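Local coordinates for protein inositol 2-dehydrogenase (Sinorhizobium meliloti, PDB 4HKT) that oxidises myo-inositol to 2-keto-myo-inositol (scyllo-inosose) with NAD+ as the electron acceptor, the first step of myo-inositol degradation to acetyl-CoA, at residues V17-A28 with Y284-I292; I58-I69 with R82-E93. All blocks are in the same frame, centred on the assembly; numbering follows the deposited sequence.

Interaction 1: V17-A28 with Y284-I292. With NA (sodium ion), chain C; EDO (1,2-ethanediol), chain V.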
loop_
_atom_site.group_PDB
_atom_site.type_symbol
_atom_site.label_atom_id
_atom_site.label_comp_id
_atom_site.label_asym_id
_atom_site.label_seq_id
_atom_site.Cartn_x
_atom_site.Cartn_y
_atom_site.Cartn_z
ATOM N N VAL B 17 -5.568 9.006 -29.975
ATOM C CA VAL B 17 -6.213 8.765 -28.699
ATOM C C VAL B 17 -7.670 9.226 -28.752
ATOM O O VAL B 17 -8.570 8.549 -28.233
ATOM C CB VAL B 17 -5.454 9.489 -27.569
ATOM C CG1 VAL B 17 -6.310 9.614 -26.339
ATOM C CG2 VAL B 17 -4.141 8.770 -27.245
ATOM N N HIS B 18 -7.904 10.385 -29.370
ATOM C CA HIS B 18 -9.274 10.875 -29.573
ATOM C C HIS B 18 -10.079 10.067 -30.584
ATOM O O HIS B 18 -11.264 9.879 -30.416
ATOM C CB HIS B 18 -9.266 12.348 -29.958
ATOM C CG HIS B 18 -8.842 13.230 -28.840
ATOM N ND1 HIS B 18 -9.597 13.384 -27.700
ATOM C CD2 HIS B 18 -7.715 13.952 -28.652
ATOM C CE1 HIS B 18 -8.973 14.202 -26.873
ATOM N NE2 HIS B 18 -7.823 14.552 -27.424
ATOM N N ALA B 19 -9.429 9.603 -31.636
ATOM C CA ALA B 19 -10.057 8.694 -32.570
ATOM C C ALA B 19 -10.637 7.501 -31.803
ATOM O O ALA B 19 -11.823 7.141 -31.967
ATOM C CB ALA B 19 -9.032 8.220 -33.597
ATOM N N LYS B 20 -9.801 6.903 -30.950
ATOM C CA LYS B 20 -10.218 5.763 -30.124
ATOM C C LYS B 20 -11.391 6.127 -29.230
ATOM O O LYS B 20 -12.335 5.346 -29.100
ATOM C CB LYS B 20 -9.061 5.245 -29.256
ATOM C CG LYS B 20 -9.479 4.146 -28.279
ATOM C CD LYS B 20 -8.300 3.418 -27.645
ATOM C CE LYS B 20 -8.770 2.068 -27.096
ATOM N NZ LYS B 20 -7.780 1.381 -26.223
ATOM N N ALA B 21 -11.334 7.293 -28.591
ATOM C CA ALA B 21 -12.393 7.659 -27.639
ATOM C C ALA B 21 -13.702 7.983 -28.360
ATOM O O ALA B 21 -14.776 7.676 -27.865
ATOM C CB ALA B 21 -11.963 8.826 -26.767
ATOM N N VAL B 22 -13.608 8.634 -29.521
ATOM C CA VAL B 22 -14.804 8.968 -30.299
ATOM C C VAL B 22 -15.425 7.682 -30.795
ATOM O O VAL B 22 -16.636 7.479 -30.663
ATOM C CB VAL B 22 -14.476 9.850 -31.511
ATOM C CG1 VAL B 22 -15.632 9.864 -32.503
ATOM C CG2 VAL B 22 -14.160 11.261 -31.051
ATOM N N SER B 23 -14.575 6.823 -31.352
ATOM C CA SER B 23 -14.994 5.510 -31.821
ATOM C C SER B 23 -15.711 4.743 -30.715
ATOM O O SER B 23 -16.803 4.213 -30.930
ATOM C CB SER B 23 -13.794 4.703 -32.310
ATOM O OG SER B 23 -14.187 3.387 -32.647
ATOM N N GLY B 24 -15.101 4.714 -29.531
ATOM C CA GLY B 24 -15.605 3.927 -28.415
ATOM C C GLY B 24 -16.933 4.415 -27.875
ATOM O O GLY B 24 -17.642 3.671 -27.211
ATOM N N ASN B 25 -17.269 5.673 -28.133
ATOM C CA ASN B 25 -18.501 6.230 -27.606
ATOM C C ASN B 25 -19.713 5.830 -28.466
ATOM O O ASN B 25 -19.650 5.801 -29.700
ATOM C CB ASN B 25 -18.400 7.752 -27.473
ATOM C CG ASN B 25 -19.653 8.371 -26.859
ATOM O OD1 ASN B 25 -20.663 8.562 -27.548
ATOM N ND2 ASN B 25 -19.588 8.709 -25.570
ATOM N N ALA B 26 -20.811 5.540 -27.773
ATOM C CA ALA B 26 -22.009 4.999 -28.376
ATOM C C ALA B 26 -22.776 6.066 -29.140
ATOM O O ALA B 26 -23.372 5.774 -30.174
ATOM C CB ALA B 26 -22.895 4.380 -27.306
ATOM N N ASP B 27 -22.751 7.300 -28.639
ATOM C CA ASP B 27 -23.495 8.401 -29.269
ATOM C C ASP B 27 -22.754 9.141 -30.382
ATOM O O ASP B 27 -23.253 10.142 -30.883
ATOM C CB ASP B 27 -23.938 9.392 -28.210
ATOM C CG ASP B 27 -24.923 8.790 -27.240
ATOM O OD1 ASP B 27 -25.842 8.081 -27.701
ATOM O OD2 ASP B 27 -24.781 9.027 -26.023
ATOM N N ALA B 28 -21.597 8.645 -30.799
ATOM C CA ALA B 28 -20.748 9.406 -31.717
ATOM C C ALA B 28 -20.246 8.553 -32.843
ATOM O O ALA B 28 -20.034 7.355 -32.654
ATOM C CB ALA B 28 -19.555 9.971 -30.964
ATOM N N TYR B 284 -10.076 10.164 -21.428
ATOM C CA TYR B 284 -10.460 10.534 -22.801
ATOM C C TYR B 284 -11.886 10.057 -23.168
ATOM O O TYR B 284 -12.612 10.781 -23.833
ATOM C CB TYR B 284 -9.457 10.021 -23.816
ATOM C CG TYR B 284 -8.076 10.627 -23.649
ATOM C CD1 TYR B 284 -7.879 12.003 -23.771
ATOM C CD2 TYR B 284 -6.967 9.829 -23.363
ATOM C CE1 TYR B 284 -6.609 12.565 -23.594
ATOM C CE2 TYR B 284 -5.706 10.382 -23.193
ATOM C CZ TYR B 284 -5.532 11.738 -23.318
ATOM O OH TYR B 284 -4.278 12.270 -23.178
ATOM N N ALA B 285 -12.305 8.878 -22.699
ATOM C CA ALA B 285 -13.690 8.447 -22.915
ATOM C C ALA B 285 -14.677 9.388 -22.236
ATOM O O ALA B 285 -15.676 9.798 -22.849
ATOM C CB ALA B 285 -13.907 7.009 -22.443
ATOM N N ASN B 286 -14.392 9.746 -20.981
ATOM C CA ASN B 286 -15.301 10.538 -20.196
ATOM C C ASN B 286 -15.424 11.946 -20.770
ATOM O O ASN B 286 -16.491 12.591 -20.720
ATOM C CB ASN B 286 -14.797 10.631 -18.740
ATOM C CG ASN B 286 -15.004 9.350 -17.956
ATOM O OD1 ASN B 286 -15.765 8.466 -18.359
ATOM N ND2 ASN B 286 -14.330 9.249 -16.803
ATOM N N GLU B 287 -14.297 12.438 -21.263
ATOM C CA GLU B 287 -14.189 13.766 -21.843
ATOM C C GLU B 287 -15.071 13.911 -23.094
ATOM O O GLU B 287 -15.850 14.850 -23.198
ATOM C CB GLU B 287 -12.718 13.971 -22.199
ATOM C CG GLU B 287 -12.325 15.201 -22.961
ATOM C CD GLU B 287 -10.819 15.207 -23.197
ATOM O OE1 GLU B 287 -10.323 14.345 -23.930
ATOM O OE2 GLU B 287 -10.118 16.042 -22.619
ATOM N N ILE B 288 -14.958 12.956 -24.007
ATOM C CA ILE B 288 -15.812 12.919 -25.200
ATOM C C ILE B 288 -17.264 12.800 -24.749
ATOM O O ILE B 288 -18.140 13.544 -25.232
ATOM C CB ILE B 288 -15.426 11.799 -26.178
ATOM C CG1 ILE B 288 -14.013 12.018 -26.744
ATOM C CG2 ILE B 288 -16.418 11.702 -27.340
ATOM C CD1 ILE B 288 -13.782 13.320 -27.493
ATOM N N GLU B 289 -17.508 11.945 -23.762
ATOM C CA GLU B 289 -18.860 11.804 -23.218
ATOM C C GLU B 289 -19.397 13.123 -22.711
ATOM O O GLU B 289 -20.517 13.503 -23.031
ATOM C CB GLU B 289 -18.898 10.741 -22.122
ATOM C CG GLU B 289 -20.267 10.478 -21.521
ATOM C CD GLU B 289 -20.187 9.500 -20.346
ATOM O OE1 GLU B 289 -19.413 8.518 -20.407
ATOM O OE2 GLU B 289 -20.877 9.737 -19.339
ATOM N N SER B 290 -18.609 13.836 -21.922
ATOM C CA SER B 290 -19.016 15.157 -21.425
ATOM C C SER B 290 -19.221 16.172 -22.580
ATOM O O SER B 290 -20.111 17.023 -22.542
ATOM C CB SER B 290 -17.979 15.672 -20.446
ATOM O OG SER B 290 -18.361 16.915 -19.970
ATOM N N PHE B 291 -18.405 16.068 -23.607
ATOM C CA PHE B 291 -18.495 16.994 -24.739
ATOM C C PHE B 291 -19.840 16.795 -25.455
ATOM O O PHE B 291 -20.570 17.730 -25.741
ATOM C CB PHE B 291 -17.334 16.720 -25.692
ATOM C CG PHE B 291 -17.287 17.617 -26.873
ATOM C CD1 PHE B 291 -17.345 18.987 -26.727
ATOM C CD2 PHE B 291 -17.105 17.096 -28.124
ATOM C CE1 PHE B 291 -17.281 19.820 -27.830
ATOM C CE2 PHE B 291 -17.058 17.925 -29.226
ATOM C CZ PHE B 291 -17.122 19.287 -29.071
ATOM N N ILE B 292 -20.177 15.542 -25.673
ATOM C CA ILE B 292 -21.458 15.189 -26.281
ATOM C C ILE B 292 -22.635 15.639 -25.423
ATOM O O ILE B 292 -23.649 16.135 -25.940
ATOM C CB ILE B 292 -21.488 13.686 -26.559
ATOM C CG1 ILE B 292 -20.511 13.390 -27.689
ATOM C CG2 ILE B 292 -22.888 13.221 -26.896
ATOM C CD1 ILE B 292 -20.193 11.939 -27.866
HETATM NA NA NA C . -18.699 5.510 -31.956
HETATM C C1 EDO V . -18.335 11.676 -18.271
HETATM O O1 EDO V . -18.906 12.380 -19.352
HETATM C C2 EDO V . -17.746 12.707 -17.334
HETATM O O2 EDO V . -17.045 12.067 -16.278
HETATM O O HOH W 1 -17.298 7.988 -24.293
#

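Interaction 2: I58-I69 with R82-E93. With EDO (1,2-ethanediol), chain T.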
loop_
_atom_site.group_PDB
_atom_site.type_symbol
_atom_site.label_atom_id
_atom_site.label_comp_id
_atom_site.label_asym_id
_atom_site.label_seq_id
_atom_site.Cartn_x
_atom_site.Cartn_y
_atom_site.Cartn_z
ATOM N N ILE B 58 -14.043 19.550 -44.262
ATOM C CA ILE B 58 -14.668 19.360 -42.950
ATOM C C ILE B 58 -15.357 20.644 -42.495
ATOM O O ILE B 58 -16.496 20.599 -42.044
ATOM C CB ILE B 58 -13.661 18.793 -41.922
ATOM C CG1 ILE B 58 -13.283 17.363 -42.310
ATOM C CG2 ILE B 58 -14.247 18.805 -40.514
ATOM C CD1 ILE B 58 -11.961 16.871 -41.733
ATOM N N GLU B 59 -14.701 21.794 -42.660
ATOM C CA GLU B 59 -15.349 23.097 -42.395
ATOM C C GLU B 59 -16.696 23.284 -43.126
ATOM O O GLU B 59 -17.699 23.702 -42.517
ATOM C CB GLU B 59 -14.391 24.222 -42.770
ATOM C CG GLU B 59 -14.787 25.645 -42.366
ATOM C CD GLU B 59 -13.753 26.663 -42.821
ATOM O OE1 GLU B 59 -13.009 26.358 -43.784
ATOM O OE2 GLU B 59 -13.669 27.767 -42.248
ATOM N N ALA B 60 -16.721 22.996 -44.429
ATOM C CA ALA B 60 -17.940 23.224 -45.239
ATOM C C ALA B 60 -18.985 22.119 -45.087
ATOM O O ALA B 60 -20.150 22.346 -45.392
ATOM C CB ALA B 60 -17.579 23.388 -46.715
ATOM N N ALA B 61 -18.583 20.950 -44.583
ATOM C CA ALA B 61 -19.468 19.769 -44.537
ATOM C C ALA B 61 -20.721 19.897 -43.698
ATOM O O ALA B 61 -20.671 20.186 -42.505
ATOM C CB ALA B 61 -18.693 18.539 -44.096
ATOM N N ALA B 62 -21.856 19.619 -44.326
ATOM C CA ALA B 62 -23.138 19.505 -43.639
ATOM C C ALA B 62 -23.212 18.264 -42.742
ATOM O O ALA B 62 -23.945 18.244 -41.758
ATOM C CB ALA B 62 -24.272 19.469 -44.664
ATOM N N ASP B 63 -22.448 17.233 -43.079
ATOM C CA ASP B 63 -22.457 15.998 -42.303
ATOM C C ASP B 63 -21.385 15.946 -41.182
ATOM O O ASP B 63 -20.914 14.862 -40.812
ATOM C CB ASP B 63 -22.306 14.810 -43.241
ATOM C CG ASP B 63 -20.931 14.692 -43.807
ATOM O OD1 ASP B 63 -20.237 15.734 -43.957
ATOM O OD2 ASP B 63 -20.539 13.544 -44.113
ATOM N N ILE B 64 -20.995 17.113 -40.660
ATOM C CA ILE B 64 -20.126 17.197 -39.494
ATOM C C ILE B 64 -20.810 18.101 -38.454
ATOM O O ILE B 64 -21.195 19.225 -38.766
ATOM C CB ILE B 64 -18.741 17.749 -39.866
ATOM C CG1 ILE B 64 -18.026 16.841 -40.865
ATOM C CG2 ILE B 64 -17.886 17.929 -38.624
ATOM C CD1 ILE B 64 -17.636 15.468 -40.351
ATOM N N ASP B 65 -20.985 17.583 -37.240
ATOM C CA ASP B 65 -21.573 18.327 -36.121
ATOM C C ASP B 65 -20.494 18.972 -35.213
ATOM O O ASP B 65 -20.728 19.985 -34.577
ATOM C CB ASP B 65 -22.420 17.381 -35.263
ATOM C CG ASP B 65 -23.515 16.639 -36.079
ATOM O OD1 ASP B 65 -24.308 17.319 -36.762
ATOM O OD2 ASP B 65 -23.589 15.389 -36.004
ATOM N N ALA B 66 -19.332 18.348 -35.149
ATOM C CA ALA B 66 -18.368 18.653 -34.134
ATOM C C ALA B 66 -17.002 18.311 -34.676
ATOM O O ALA B 66 -16.876 17.353 -35.457
ATOM C CB ALA B 66 -18.660 17.834 -32.890
ATOM N N VAL B 67 -15.992 19.083 -34.252
ATOM C CA VAL B 67 -14.599 18.803 -34.581
ATOM C C VAL B 67 -13.739 18.614 -33.348
ATOM O O VAL B 67 -13.993 19.210 -32.306
ATOM C CB VAL B 67 -13.925 19.899 -35.458
ATOM C CG1 VAL B 67 -14.524 19.874 -36.842
ATOM C CG2 VAL B 67 -14.055 21.283 -34.853
ATOM N N VAL B 68 -12.727 17.768 -33.508
ATOM C CA VAL B 68 -11.693 17.555 -32.519
ATOM C C VAL B 68 -10.414 18.069 -33.161
ATOM O O VAL B 68 -9.984 17.558 -34.200
ATOM C CB VAL B 68 -11.573 16.065 -32.167
ATOM C CG1 VAL B 68 -10.346 15.814 -31.323
ATOM C CG2 VAL B 68 -12.834 15.597 -31.437
ATOM N N ILE B 69 -9.819 19.089 -32.552
ATOM C CA ILE B 69 -8.619 19.716 -33.106
ATOM C C ILE B 69 -7.389 19.214 -32.332
ATOM O O ILE B 69 -7.194 19.538 -31.130
ATOM C CB ILE B 69 -8.691 21.250 -33.065
ATOM C CG1 ILE B 69 -9.945 21.764 -33.768
ATOM C CG2 ILE B 69 -7.414 21.849 -33.643
ATOM C CD1 ILE B 69 -10.266 23.227 -33.497
ATOM N N ARG B 82 -12.581 29.520 -37.063
ATOM C CA ARG B 82 -13.184 29.033 -38.297
ATOM C C ARG B 82 -14.360 28.059 -38.018
ATOM O O ARG B 82 -15.450 28.172 -38.617
ATOM C CB ARG B 82 -12.149 28.318 -39.143
ATOM C CG ARG B 82 -11.185 29.203 -39.920
ATOM C CD ARG B 82 -10.049 28.369 -40.487
ATOM N NE ARG B 82 -10.534 27.550 -41.577
ATOM C CZ ARG B 82 -9.803 26.733 -42.327
ATOM N NH1 ARG B 82 -8.509 26.574 -42.120
ATOM N NH2 ARG B 82 -10.403 26.049 -43.304
ATOM N N PHE B 83 -14.160 27.119 -37.101
ATOM C CA PHE B 83 -15.209 26.140 -36.875
ATOM C C PHE B 83 -16.352 26.723 -36.068
ATOM O O PHE B 83 -17.524 26.318 -36.256
ATOM C CB PHE B 83 -14.633 24.812 -36.356
ATOM C CG PHE B 83 -14.002 23.998 -37.432
ATOM C CD1 PHE B 83 -14.751 23.055 -38.124
ATOM C CD2 PHE B 83 -12.699 24.212 -37.824
ATOM C CE1 PHE B 83 -14.187 22.319 -39.157
ATOM C CE2 PHE B 83 -12.124 23.463 -38.831
ATOM C CZ PHE B 83 -12.877 22.516 -39.508
ATOM N N ALA B 84 -16.047 27.709 -35.222
ATOM C CA ALA B 84 -17.046 28.464 -34.516
ATOM C C ALA B 84 -17.962 29.169 -35.520
ATOM O O ALA B 84 -19.212 29.069 -35.443
ATOM C CB ALA B 84 -16.425 29.512 -33.607
ATOM N N ARG B 85 -17.343 29.911 -36.436
ATOM C CA ARG B 85 -18.117 30.581 -37.484
ATOM C C ARG B 85 -18.870 29.625 -38.394
ATOM O O ARG B 85 -19.945 29.968 -38.884
ATOM C CB ARG B 85 -17.218 31.481 -38.310
ATOM C CG ARG B 85 -16.885 32.739 -37.566
ATOM C CD ARG B 85 -15.825 33.526 -38.304
ATOM N NE ARG B 85 -15.666 34.816 -37.700
ATOM C CZ ARG B 85 -14.527 35.304 -37.241
ATOM N NH1 ARG B 85 -13.397 34.629 -37.355
ATOM N NH2 ARG B 85 -14.543 36.486 -36.668
ATOM N N ALA B 86 -18.341 28.436 -38.608
ATOM C CA ALA B 86 -19.039 27.441 -39.409
ATOM C C ALA B 86 -20.149 26.677 -38.672
ATOM O O ALA B 86 -20.818 25.835 -39.280
ATOM C CB ALA B 86 -18.057 26.454 -39.990
ATOM N N GLY B 87 -20.316 26.937 -37.378
ATOM C CA GLY B 87 -21.364 26.302 -36.581
ATOM C C GLY B 87 -21.045 24.909 -36.067
ATOM O O GLY B 87 -21.945 24.208 -35.658
ATOM N N LYS B 88 -19.788 24.483 -36.085
ATOM C CA LYS B 88 -19.433 23.185 -35.512
ATOM C C LYS B 88 -19.206 23.371 -34.016
ATOM O O LYS B 88 -18.794 24.455 -33.593
ATOM C CB LYS B 88 -18.167 22.610 -36.146
ATOM C CG LYS B 88 -18.372 21.762 -37.399
ATOM C CD LYS B 88 -18.817 22.552 -38.610
ATOM C CE LYS B 88 -18.810 21.647 -39.836
ATOM N NZ LYS B 88 -19.563 22.195 -40.993
ATOM N N ALA B 89 -19.509 22.340 -33.214
ATOM C CA ALA B 89 -19.025 22.295 -31.825
ATOM C C ALA B 89 -17.543 21.935 -31.905
ATOM O O ALA B 89 -17.122 21.200 -32.790
ATOM C CB ALA B 89 -19.797 21.258 -31.003
ATOM N N ILE B 90 -16.754 22.429 -30.953
ATOM C CA ILE B 90 -15.294 22.337 -31.031
ATOM C C ILE B 90 -14.690 21.797 -29.734
ATOM O O ILE B 90 -14.924 22.306 -28.633
ATOM C CB ILE B 90 -14.689 23.733 -31.270
ATOM C CG1 ILE B 90 -15.291 24.401 -32.495
ATOM C CG2 ILE B 90 -13.189 23.667 -31.429
ATOM C CD1 ILE B 90 -15.560 25.870 -32.260
ATOM N N PHE B 91 -13.925 20.757 -29.889
ATOM C CA PHE B 91 -13.076 20.292 -28.830
ATOM C C PHE B 91 -11.651 20.582 -29.300
ATOM O O PHE B 91 -11.238 20.085 -30.352
ATOM C CB PHE B 91 -13.247 18.796 -28.588
ATOM C CG PHE B 91 -12.283 18.261 -27.596
ATOM C CD1 PHE B 91 -12.617 18.202 -26.247
ATOM C CD2 PHE B 91 -11.024 17.892 -27.987
ATOM C CE1 PHE B 91 -11.696 17.765 -25.316
ATOM C CE2 PHE B 91 -10.093 17.462 -27.069
ATOM C CZ PHE B 91 -10.429 17.402 -25.725
ATOM N N CYS B 92 -10.889 21.336 -28.517
ATOM C CA CYS B 92 -9.532 21.648 -28.907
ATOM C C CYS B 92 -8.486 21.219 -27.879
ATOM O O CYS B 92 -8.579 21.598 -26.734
ATOM C CB CYS B 92 -9.397 23.144 -29.183
ATOM S SG CYS B 92 -7.863 23.539 -30.046
ATOM N N GLU B 93 -7.510 20.422 -28.298
ATOM C CA GLU B 93 -6.365 20.115 -27.440
ATOM C C GLU B 93 -5.656 21.407 -26.961
ATOM O O GLU B 93 -5.636 22.421 -27.660
ATOM C CB GLU B 93 -5.374 19.218 -28.150
ATOM C CG GLU B 93 -5.673 17.732 -28.006
ATOM C CD GLU B 93 -5.546 17.238 -26.560
ATOM O OE1 GLU B 93 -4.691 17.763 -25.812
ATOM O OE2 GLU B 93 -6.345 16.365 -26.167
HETATM C C1 EDO T . -13.653 32.161 -39.790
HETATM O O1 EDO T . -12.462 32.551 -39.128
HETATM C C2 EDO T . -13.345 31.450 -41.079
HETATM O O2 EDO T . -14.289 31.872 -42.012
HETATM O O HOH W 2 -15.436 29.227 -41.052
#

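Interaction 1: V17-A28 with Y284-I292
N25 ND2 donates to a water 2.7 Å away, which donates to A285 O, so a single water joins the loop after helix 13-24 to the backbone of helix 281-297. The other end of the amide is held too: N25 OD1 accepts D27 N at 2.7 Å, the donor standing above the carbonyl plane, which makes an Asx turn. CG lies anti to the backbone N (chi1 -177°), reaching toward I292, whose CD1 meets both OD1 and A28 CB. Shortening this side chain to an alanine is likely to leave D27 N without this acceptor and the water without its donor on this side. Backbone carbonyls at the end of helix 13-24 and just beyond it, S23 O, N25 O and A28 O, bind a sodium ion. One turn back, A21 CB fits between Y284 O, 3.6 Å away, and I288 CG1 at 3.8 Å, and its small size probably helps the axes of the short segments 17-24 and 284-292 approach to 8.7 Å, crossing at -61°. The edge of the Y284 ring points at the face of H18 in an offset edge-to-face pair, planes at 76°, while V17 CG1 lies over one face of Y284, at a doubtful distance. E287 OE1 sits in the plane of the H18 ring, 3.2 Å from CE1. H18 NE2 hydrogen-bonds to E93 OE2, whereas ND1 is buried without a partner. This is the first helix of the NAD-binding Rossmann fold, following a glycine-rich turn of probable GxGxxG type, covered by a helix from far along the chain.

Interaction 2: I58-I69 with R82-E93
K88, just before strand 89-93, reaches toward E59 and A61 at the end of helix 55-60. Its CB stands in plane at the edge of the F83 ring, CG and CD pass I64 O, with I64 CG2 also near CG, and CE comes within 3.4 Å of I58 O. A bend at chi2 (70°) turns the chain toward the helix end, where NZ donates to A61 O at 2.7 Å and E59 O at 2.8 Å. F83 takes V67 CB over one face and meets I58 CG2 at 3.8 Å. R82 grips the E59 carboxylate side-on: NH2 donates to OE1 at 2.7 Å and NE to OE2 at 3.2 Å, both nearly straight and in the guanidinium plane, yet from above the carboxylate plane. R82 NH2 is shared with D56. Beyond, strands 66-69 and 89-93 run parallel, joined by five backbone hydrogen bonds, from A89 N to D65 O through to E93 N to I69 O, with V68 beside F91 on one face and I69 beside I90 on the other. With its ammonium among carbonyls at a helix C-terminus, the buried K88 probably stays charged, its positive end offsetting the negative end of the helix dipole.

In the fold
Interaction 2 lies within the Rossmann domain, whereas interaction 1 joins its helix 13-24 to helix 281-297 from late in the chain; their centres are 16 Å apart. Interaction 2 closes the beta-alpha-beta unit of strand 66-69, helix 76-85 and strand 89-93; along the chain it is nested inside the much longer loop closed by interaction 1, whose helix 281-297 comes after all but the last strand of the mixed sheet. That helix lies on the same side of the parallel sheet as helix 13-24, and its F291 packs on A89 and F91. The two contacts meet where F91 touches both H18 and E287. A late helix thus returns to the nucleotide-binding fold and ties the two parts of the chain together.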